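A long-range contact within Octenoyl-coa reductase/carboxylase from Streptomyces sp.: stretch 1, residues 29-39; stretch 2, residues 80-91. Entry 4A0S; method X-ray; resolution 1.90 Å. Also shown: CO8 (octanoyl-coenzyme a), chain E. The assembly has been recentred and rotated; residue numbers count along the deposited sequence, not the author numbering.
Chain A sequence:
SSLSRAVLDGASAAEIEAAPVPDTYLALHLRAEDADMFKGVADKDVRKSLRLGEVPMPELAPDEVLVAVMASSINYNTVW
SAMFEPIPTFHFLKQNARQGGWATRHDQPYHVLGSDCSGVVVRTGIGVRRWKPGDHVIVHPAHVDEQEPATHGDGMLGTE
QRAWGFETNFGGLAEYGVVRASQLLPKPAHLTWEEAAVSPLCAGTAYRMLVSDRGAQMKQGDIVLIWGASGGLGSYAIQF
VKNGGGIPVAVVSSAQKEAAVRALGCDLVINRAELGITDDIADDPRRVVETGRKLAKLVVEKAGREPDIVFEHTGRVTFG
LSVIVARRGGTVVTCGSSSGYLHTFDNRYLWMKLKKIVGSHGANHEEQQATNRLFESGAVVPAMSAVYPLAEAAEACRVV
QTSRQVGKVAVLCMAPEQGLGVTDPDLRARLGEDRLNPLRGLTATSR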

# COMPACT_ATOMS: atom_id res chain seq x y z
N HIS A 29 33.35 10.70 -23.39
CA HIS A 29 33.17 9.26 -23.51
C HIS A 29 34.33 8.48 -22.96
O HIS A 29 35.41 9.03 -22.67
N LEU A 30 34.10 7.19 -22.83
CA LEU A 30 35.14 6.25 -22.49
C LEU A 30 35.42 5.40 -23.71
O LEU A 30 34.60 5.34 -24.65
N ARG A 31 36.57 4.74 -23.68
CA ARG A 31 37.01 3.90 -24.76
C ARG A 31 37.10 2.48 -24.23
O ARG A 31 37.65 2.25 -23.15
N ALA A 32 36.53 1.53 -24.97
CA ALA A 32 36.52 0.12 -24.55
C ALA A 32 37.91 -0.41 -24.25
O ALA A 32 38.09 -1.21 -23.32
N GLU A 33 38.89 0.05 -25.03
CA GLU A 33 40.28 -0.35 -24.88
C GLU A 33 40.85 0.00 -23.52
O GLU A 33 41.82 -0.62 -23.08
N ASP A 34 40.23 0.97 -22.84
CA ASP A 34 40.74 1.46 -21.54
C ASP A 34 40.15 0.78 -20.31
O ASP A 34 40.49 1.12 -19.18
N ALA A 35 39.27 -0.20 -20.52
CA ALA A 35 38.49 -0.75 -19.42
C ALA A 35 39.34 -1.27 -18.25
O ALA A 35 38.94 -1.15 -17.10
N ASP A 36 40.52 -1.81 -18.56
CA ASP A 36 41.38 -2.41 -17.52
C ASP A 36 42.53 -1.52 -17.08
O ASP A 36 43.42 -1.97 -16.38
N MET A 37 42.49 -0.24 -17.46
CA MET A 37 43.63 0.67 -17.22
C MET A 37 43.85 1.01 -15.75
O MET A 37 44.90 1.54 -15.39
N PHE A 38 42.85 0.74 -14.92
CA PHE A 38 42.94 0.98 -13.48
C PHE A 38 43.18 -0.30 -12.68
O PHE A 38 43.09 -0.28 -11.44
N LYS A 39 43.48 -1.39 -13.37
CA LYS A 39 43.82 -2.61 -12.67
C LYS A 39 44.89 -2.28 -11.64
O LYS A 39 45.94 -1.72 -11.97
N TRP A 80 31.61 6.43 -11.55
CA TRP A 80 31.75 4.98 -11.56
C TRP A 80 32.16 4.51 -12.96
O TRP A 80 33.07 3.71 -13.09
N SER A 81 31.47 5.03 -13.99
CA SER A 81 31.79 4.72 -15.40
C SER A 81 33.24 4.95 -15.73
O SER A 81 33.91 4.08 -16.28
N ALA A 82 33.71 6.16 -15.44
CA ALA A 82 35.06 6.57 -15.79
C ALA A 82 36.11 5.82 -14.99
O ALA A 82 37.29 5.79 -15.35
N MET A 83 35.70 5.23 -13.87
CA MET A 83 36.55 4.35 -13.08
C MET A 83 36.45 2.89 -13.50
O MET A 83 37.18 2.04 -12.97
N PHE A 84 35.54 2.60 -14.44
CA PHE A 84 35.18 1.21 -14.82
C PHE A 84 34.73 0.36 -13.62
O PHE A 84 34.86 -0.87 -13.61
N GLU A 85 34.15 1.03 -12.63
CA GLU A 85 33.63 0.38 -11.43
C GLU A 85 32.10 0.40 -11.31
O GLU A 85 31.45 1.31 -11.82
N PRO A 86 31.52 -0.63 -10.66
CA PRO A 86 32.24 -1.81 -10.21
C PRO A 86 32.55 -2.73 -11.38
O PRO A 86 33.37 -3.63 -11.26
N ILE A 87 31.87 -2.50 -12.50
CA ILE A 87 32.05 -3.27 -13.71
C ILE A 87 32.07 -2.28 -14.85
O ILE A 87 31.21 -1.40 -14.91
N PRO A 88 33.03 -2.42 -15.78
CA PRO A 88 33.13 -1.52 -16.93
C PRO A 88 31.79 -1.43 -17.63
O PRO A 88 31.15 -2.45 -17.88
N THR A 89 31.35 -0.21 -17.94
CA THR A 89 30.07 0.01 -18.62
C THR A 89 29.98 -0.72 -19.96
O THR A 89 28.90 -1.08 -20.41
N PHE A 90 31.12 -0.96 -20.60
CA PHE A 90 31.09 -1.70 -21.86
C PHE A 90 30.43 -3.08 -21.74
O PHE A 90 29.78 -3.54 -22.67
N HIS A 91 30.56 -3.70 -20.57
CA HIS A 91 29.87 -4.96 -20.31
C HIS A 91 28.36 -4.74 -20.39
O HIS A 91 27.64 -5.58 -20.92

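What fills the hollow between the helix end and the strand? Leu30 does: its CA-to-CB bond points toward the second stretch, with chi1 m and chi2 t. Its two methyls settle side by side against Ser81 and Ala82, CD1 lying 3.1 Å from Ser81 O and CD2 3.6 Å from Ala82 CA. CD1 also reaches Phe84 CE1 at 4.1 Å, so Leu30 joins the helix end to the aromatic ring that follows.

How do two phenylalanines meet the 3-10 segment and the turn that overlaps it? Each lays a ring face against a backbone carbon of an alanine. Phe90, chi1 m, takes Ala32 CA over its face, 3.5 Å from the ring centroid, while Leu30 O sits at its edge, 3.5 Å from Phe90 CZ. Phe84, also m, takes Ala35 CA over its face, 3.6 Å from the centroid. The methyls join in, Ala32 CB 3.7 Å from Phe90 CD1 and Ala35 CB 4.1 Å from Phe84 CD1; Ala35 CB also rests 4.0 Å from Pro88 CB.

What closes the rim of the Phe84 ring? The CA-to-CB bond of Phe38, chi1 m, points toward the second stretch, and its ring meets that of Phe84 rim to rim, Phe38 CD2 lying 3.6 Å from Phe84 CD2, with the planes at 40°. Phe84, with positive phi in a Schellman motif, is the first residue to leave helical phi/psi, and its CA-to-CB bond points toward the first stretch. Met37 SD adds a sulfur contact at the ring's edge, 5.4 Å from the Phe84 centroid.

Where are the polar partners? No hydrogen bond crosses between the stretches, so shape carries the contact. The CA-to-CB bond of Arg31 points away, and its NH2 forms a salt bridge with Glu33 OE2 at 3.1 Å. His91 NE2 donates a very short 2.5 Å hydrogen bond to O2A of the octanoyl-coenzyme A.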

# COMPACT_ATOMS: atom_id res chain seq x y z
CB HIS A 29 32.95 8.87 -24.97
CG HIS A 29 34.12 9.15 -25.85
ND1 HIS A 29 34.40 10.41 -26.34
CD2 HIS A 29 35.10 8.33 -26.32
CE1 HIS A 29 35.50 10.35 -27.08
NE2 HIS A 29 35.94 9.10 -27.09
CB LEU A 30 34.70 5.38 -21.33
CG LEU A 30 34.28 6.16 -20.07
CD1 LEU A 30 33.56 5.19 -19.17
CD2 LEU A 30 35.48 6.79 -19.38
CB ARG A 31 38.38 4.37 -25.25
CG ARG A 31 38.38 5.76 -25.88
CD ARG A 31 37.74 5.78 -27.27
NE ARG A 31 38.49 4.96 -28.22
CZ ARG A 31 37.94 4.26 -29.22
NH1 ARG A 31 36.63 4.27 -29.40
NH2 ARG A 31 38.72 3.55 -30.03
CB ALA A 32 35.84 -0.74 -25.61
CB GLU A 33 41.14 0.27 -25.99
CG GLU A 33 40.92 1.78 -26.20
CD GLU A 33 41.74 2.36 -27.34
OE1 GLU A 33 42.95 2.06 -27.41
OE2 GLU A 33 41.18 3.12 -28.15
CB ASP A 34 40.52 2.97 -21.41
CG ASP A 34 41.24 3.78 -22.48
OD1 ASP A 34 42.24 3.28 -23.04
OD2 ASP A 34 40.79 4.92 -22.76
CB ALA A 35 37.53 -1.81 -19.92
CB ASP A 36 41.96 -3.76 -18.00
CG ASP A 36 40.88 -4.72 -18.47
OD1 ASP A 36 39.88 -4.93 -17.74
OD2 ASP A 36 41.04 -5.26 -19.59
CB MET A 37 43.46 1.96 -18.00
CG MET A 37 42.38 2.84 -17.42
SD MET A 37 42.19 4.34 -18.34
CE MET A 37 43.69 5.21 -17.88
CB PHE A 38 41.70 1.71 -12.96
CG PHE A 38 41.50 3.08 -13.55
CD1 PHE A 38 42.48 4.06 -13.42
CD2 PHE A 38 40.32 3.38 -14.22
CE1 PHE A 38 42.29 5.33 -13.97
CE2 PHE A 38 40.12 4.65 -14.77
CZ PHE A 38 41.10 5.63 -14.64
CB LYS A 39 44.29 -3.69 -13.64
CG LYS A 39 44.64 -5.02 -12.98
CD LYS A 39 43.42 -5.90 -12.73
CE LYS A 39 43.36 -7.07 -13.71
NZ LYS A 39 42.64 -6.73 -14.97
CB TRP A 80 30.45 4.26 -11.18
CG TRP A 80 29.95 4.49 -9.80
CD1 TRP A 80 28.69 4.87 -9.44
CD2 TRP A 80 30.70 4.38 -8.59
NE1 TRP A 80 28.60 4.98 -8.07
CE2 TRP A 80 29.82 4.69 -7.53
CE3 TRP A 80 32.03 4.05 -8.29
CZ2 TRP A 80 30.22 4.68 -6.18
CZ3 TRP A 80 32.44 4.03 -6.96
CH2 TRP A 80 31.53 4.34 -5.92
CB SER A 81 31.02 5.64 -16.35
OG SER A 81 29.65 5.40 -16.30
CB ALA A 82 35.21 8.05 -15.62
CB MET A 83 36.17 4.45 -11.60
CG MET A 83 36.52 5.75 -10.94
SD MET A 83 35.82 5.85 -9.29
CE MET A 83 36.55 4.46 -8.46
CB PHE A 84 36.30 0.55 -15.65
CG PHE A 84 36.77 1.41 -16.80
CD1 PHE A 84 36.04 1.50 -17.98
CD2 PHE A 84 37.96 2.14 -16.70
CE1 PHE A 84 36.48 2.30 -19.05
CE2 PHE A 84 38.41 2.95 -17.76
CZ PHE A 84 37.66 3.02 -18.94
CB GLU A 85 34.25 1.01 -10.19
CG GLU A 85 35.71 0.69 -10.04
CD GLU A 85 36.21 1.05 -8.67
OE1 GLU A 85 35.43 1.63 -7.89
OE2 GLU A 85 37.38 0.75 -8.36
CB PRO A 86 31.23 -2.48 -9.27
CG PRO A 86 29.92 -2.11 -9.85
CD PRO A 86 30.10 -0.68 -10.30
CB ILE A 87 30.86 -4.23 -13.94
CG1 ILE A 87 30.80 -5.31 -12.85
CG2 ILE A 87 30.92 -4.84 -15.35
CD1 ILE A 87 29.39 -5.78 -12.54
CB PRO A 88 34.13 -2.23 -17.84
CG PRO A 88 34.96 -3.03 -16.94
CD PRO A 88 34.06 -3.47 -15.82
CB THR A 89 29.77 1.50 -18.85
OG1 THR A 89 30.90 2.13 -19.46
CG2 THR A 89 29.45 2.18 -17.55
CB PHE A 90 32.48 -1.76 -22.46
CG PHE A 90 32.97 -0.41 -22.86
CD1 PHE A 90 32.62 0.12 -24.10
CD2 PHE A 90 33.72 0.36 -21.99
CE1 PHE A 90 33.03 1.37 -24.48
CE2 PHE A 90 34.13 1.63 -22.37
CZ PHE A 90 33.79 2.13 -23.62
CB HIS A 91 30.27 -5.53 -18.95
CG HIS A 91 29.41 -6.68 -18.51
ND1 HIS A 91 29.51 -7.94 -19.07
CD2 HIS A 91 28.44 -6.75 -17.57
CE1 HIS A 91 28.63 -8.74 -18.49
NE2 HIS A 91 27.97 -8.04 -17.58
N1A CO8 E . 35.67 -6.31 -16.91
C2A CO8 E . 34.79 -6.82 -17.77
N3A CO8 E . 33.71 -7.46 -17.36
C4A CO8 E . 33.49 -7.61 -16.03
C5A CO8 E . 34.38 -7.09 -15.10
C6A CO8 E . 35.51 -6.43 -15.57
N6A CO8 E . 36.39 -5.90 -14.71
N7A CO8 E . 33.91 -7.38 -13.88
C8A CO8 E . 32.77 -8.05 -14.04
N9A CO8 E . 32.52 -8.20 -15.35
C1B CO8 E . 31.37 -8.88 -16.00
C2B CO8 E . 31.52 -10.40 -15.94
O2B CO8 E . 31.06 -10.99 -17.18
C3B CO8 E . 30.58 -10.75 -14.79
O3B CO8 E . 30.10 -12.08 -14.92
P3B CO8 E . 30.80 -13.17 -13.95
O7A CO8 E . 31.28 -14.38 -14.92
O8A CO8 E . 32.23 -12.58 -13.39
O9A CO8 E . 29.91 -13.58 -12.84
C4B CO8 E . 29.44 -9.74 -14.95
O4B CO8 E . 30.11 -8.53 -15.34
C5B CO8 E . 28.80 -9.38 -13.61
O5B CO8 E . 27.83 -8.33 -13.81
P1A CO8 E . 26.40 -8.67 -14.53
O1A CO8 E . 25.57 -7.24 -14.58
O2A CO8 E . 26.52 -9.21 -15.92
O3A CO8 E . 25.68 -9.81 -13.59
P2A CO8 E . 24.66 -9.61 -12.32
O4A CO8 E . 25.03 -10.75 -11.26
O5A CO8 E . 23.21 -9.63 -12.69
O6A CO8 E . 25.08 -8.21 -11.60
CBP CO8 E . 24.73 -6.01 -10.56
CCP CO8 E . 24.08 -7.31 -11.08
CDP CO8 E . 25.49 -6.39 -9.28
CEP CO8 E . 23.60 -5.05 -10.20
CAP CO8 E . 25.67 -5.41 -11.66
OAP CO8 E . 25.03 -5.29 -12.97
C9P CO8 E . 26.35 -4.07 -11.26
O9P CO8 E . 27.29 -4.09 -10.45
N8P CO8 E . 25.90 -2.95 -11.86
C7P CO8 E . 26.52 -1.61 -11.63
C6P CO8 E . 25.75 -0.68 -10.66
C5P CO8 E . 26.78 0.04 -9.75
O5P CO8 E . 27.49 -0.62 -8.99
N4P CO8 E . 27.01 1.34 -9.87
C3P CO8 E . 26.24 2.38 -10.55
C2P CO8 E . 25.73 3.20 -9.35
S1P CO8 E . 23.90 3.28 -9.31
C1' CO8 E . 23.72 4.89 -9.92
O1' CO8 E . 24.58 5.77 -9.77
C2' CO8 E . 22.54 5.09 -10.60
C3' CO8 E . 22.19 6.30 -11.15
C4' CO8 E . 20.95 6.42 -11.80
C5' CO8 E . 20.27 5.12 -12.18
C6' CO8 E . 19.04 5.54 -13.01
C7' CO8 E . 18.15 4.35 -13.23
C8' CO8 E . 17.02 4.77 -14.17